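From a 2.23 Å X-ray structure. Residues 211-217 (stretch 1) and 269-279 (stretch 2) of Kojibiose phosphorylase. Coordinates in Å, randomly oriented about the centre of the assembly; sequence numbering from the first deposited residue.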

# COMPACT_ATOMS: atom_id res chain seq x y z
N LEU A 211 22.89 0.26 -27.83
CA LEU A 211 22.82 1.50 -28.62
C LEU A 211 24.22 1.82 -29.14
O LEU A 211 25.18 1.71 -28.36
N THR A 212 24.33 2.24 -30.40
CA THR A 212 25.57 2.82 -30.97
C THR A 212 25.28 4.27 -31.34
O THR A 212 24.31 4.51 -32.10
N SER A 213 26.05 5.19 -30.77
CA SER A 213 26.00 6.64 -31.07
C SER A 213 27.28 7.03 -31.79
O SER A 213 28.37 6.80 -31.20
N VAL A 214 27.15 7.58 -33.00
CA VAL A 214 28.31 8.01 -33.82
C VAL A 214 28.11 9.46 -34.27
O VAL A 214 26.98 9.84 -34.63
N MET A 215 29.18 10.25 -34.24
CA MET A 215 29.16 11.62 -34.78
C MET A 215 30.36 11.86 -35.69
O MET A 215 31.34 11.11 -35.63
N ARG A 216 30.23 12.87 -36.53
CA ARG A 216 31.29 13.44 -37.38
C ARG A 216 30.85 14.86 -37.72
O ARG A 216 29.66 15.17 -37.51
N THR A 217 31.76 15.67 -38.28
CA THR A 217 31.59 17.14 -38.42
C THR A 217 32.15 17.53 -39.79
O THR A 217 32.64 16.64 -40.50
N ILE A 269 26.14 -0.15 -39.68
CA ILE A 269 24.89 0.57 -40.07
C ILE A 269 25.00 2.02 -39.59
O ILE A 269 24.77 2.93 -40.41
N ALA A 270 25.42 2.24 -38.35
CA ALA A 270 25.50 3.60 -37.78
C ALA A 270 26.44 4.45 -38.65
O ALA A 270 26.04 5.58 -39.04
N LEU A 271 27.63 3.93 -38.98
CA LEU A 271 28.66 4.68 -39.74
C LEU A 271 28.20 4.95 -41.17
O LEU A 271 28.51 6.05 -41.68
N THR A 272 27.52 3.99 -41.81
CA THR A 272 26.98 4.12 -43.19
C THR A 272 25.95 5.26 -43.24
O THR A 272 26.07 6.14 -44.12
N LYS A 273 25.00 5.29 -42.30
CA LYS A 273 23.96 6.35 -42.27
C LYS A 273 24.58 7.70 -41.87
O LYS A 273 24.27 8.70 -42.51
N LEU A 274 25.46 7.72 -40.86
CA LEU A 274 26.18 8.97 -40.47
C LEU A 274 26.83 9.59 -41.71
O LEU A 274 26.63 10.80 -41.95
N LYS A 275 27.53 8.75 -42.49
CA LYS A 275 28.25 9.13 -43.74
C LYS A 275 27.25 9.71 -44.75
O LYS A 275 27.48 10.86 -45.20
N GLU A 276 26.18 8.99 -45.07
CA GLU A 276 25.12 9.46 -46.01
C GLU A 276 24.62 10.83 -45.52
O GLU A 276 24.57 11.76 -46.35
N ALA A 277 24.34 10.98 -44.22
CA ALA A 277 23.73 12.19 -43.63
C ALA A 277 24.69 13.38 -43.75
O ALA A 277 24.21 14.51 -43.97
N SER A 278 26.00 13.11 -43.66
CA SER A 278 27.06 14.14 -43.66
C SER A 278 27.15 14.82 -45.03
O SER A 278 27.83 15.84 -45.12
N LYS A 279 26.50 14.29 -46.06
CA LYS A 279 26.54 14.90 -47.42
C LYS A 279 25.66 16.16 -47.48
O LYS A 279 25.84 16.94 -48.42

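Packing a helix against a β-strand illustrates a general rule: alternation along the strand presents every second side chain to the helix, answered by helix residues three or four apart. Here the axes approach to 8.5 Å at an angle of 32°. Thr 212, Val 214 and Arg 216 point toward the helix, while Ser 213 and Met 215 point away.

The apolar contacts centre on Val 214 (m). Val 214 CG2 lies 3.7 Å from both Ala 270 CB and Leu 274 CD2, and Val 214 CG1 lies 3.7 Å from Leu 271 CD2. Leu 271 (m, t) leaves the helix sideways, but its end swings in. The small Ala 270 also receives Thr 212 (m), with CG2 3.8 Å from Ala 270 CB. Leu 274 (t, p) reaches the strand backbone, its CD2 3.6 Å from Met 215 C.

Arg 216 (p, t, m) extends this packing, with CD 3.6 Å from Leu 274 CG. Lys 275 (t, p, t, t) lays CD over one face of the guanidinium, although the like-charged Arg 216 NH2 and Lys 275 NZ stand 4.3 Å apart.

No hydrogen bond joins the stretches. Arg 216 NE and Ser 278 OG are 3.4 Å apart but poorly angled; Ser 278 (p) donates from OG to Lys 275 O at 2.5 Å.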

# COMPACT_ATOMS: atom_id res chain seq x y z
CB LEU A 211 22.30 2.58 -27.67
CG LEU A 211 22.28 4.00 -28.22
CD1 LEU A 211 21.17 4.80 -27.55
CD2 LEU A 211 23.63 4.67 -28.04
CB THR A 212 26.10 2.03 -32.17
OG1 THR A 212 26.53 0.77 -31.68
CG2 THR A 212 27.27 2.70 -32.85
CB SER A 213 25.83 7.45 -29.82
OG SER A 213 25.67 8.82 -30.17
CB VAL A 214 28.52 7.08 -35.03
CG1 VAL A 214 28.97 5.69 -34.58
CG2 VAL A 214 27.28 6.99 -35.90
CB MET A 215 29.14 12.66 -33.66
CG MET A 215 30.37 12.67 -32.82
SD MET A 215 30.31 14.11 -31.75
CE MET A 215 31.64 13.77 -30.61
CB ARG A 216 31.45 12.62 -38.66
CG ARG A 216 30.30 12.83 -39.64
CD ARG A 216 30.36 11.82 -40.75
NE ARG A 216 31.29 12.19 -41.80
CZ ARG A 216 32.27 11.41 -42.25
NH1 ARG A 216 32.49 10.22 -41.70
NH2 ARG A 216 33.05 11.84 -43.22
CB THR A 217 32.19 17.90 -37.23
OG1 THR A 217 33.62 17.98 -37.37
CG2 THR A 217 31.87 17.28 -35.89
CB ILE A 269 23.64 -0.14 -39.53
CG1 ILE A 269 23.50 -1.55 -40.13
CG2 ILE A 269 22.39 0.71 -39.78
CD1 ILE A 269 22.61 -2.48 -39.32
CB ALA A 270 25.93 3.55 -36.34
CB LEU A 271 29.97 3.90 -39.73
CG LEU A 271 30.70 3.91 -38.40
CD1 LEU A 271 32.11 3.36 -38.56
CD2 LEU A 271 30.74 5.31 -37.81
CB THR A 272 26.40 2.79 -43.70
OG1 THR A 272 27.39 1.78 -43.53
CG2 THR A 272 25.98 2.86 -45.15
CB LYS A 273 22.81 5.93 -41.34
CG LYS A 273 21.76 5.04 -42.00
CD LYS A 273 21.07 4.13 -41.02
CE LYS A 273 20.18 3.09 -41.67
NZ LYS A 273 18.77 3.48 -41.57
CB LEU A 274 27.24 8.64 -39.42
CG LEU A 274 28.02 9.85 -38.90
CD1 LEU A 274 27.09 10.85 -38.22
CD2 LEU A 274 29.14 9.43 -37.98
CB LYS A 275 29.02 7.91 -44.28
CG LYS A 275 29.71 8.09 -45.62
CD LYS A 275 30.62 9.30 -45.68
CE LYS A 275 31.43 9.39 -46.96
NZ LYS A 275 31.92 10.77 -47.20
CB GLU A 276 23.97 8.45 -46.14
CG GLU A 276 24.14 7.48 -47.31
CD GLU A 276 23.81 6.01 -47.05
OE1 GLU A 276 24.31 5.15 -47.83
OE2 GLU A 276 23.06 5.70 -46.07
CB ALA A 277 23.33 11.95 -42.20
CB SER A 278 28.39 13.58 -43.20
OG SER A 278 28.91 12.65 -44.13
CB LYS A 279 26.07 13.91 -48.49
CG LYS A 279 26.74 12.55 -48.47
CD LYS A 279 28.21 12.56 -48.79
CE LYS A 279 28.67 11.22 -49.32
NZ LYS A 279 28.03 10.89 -50.62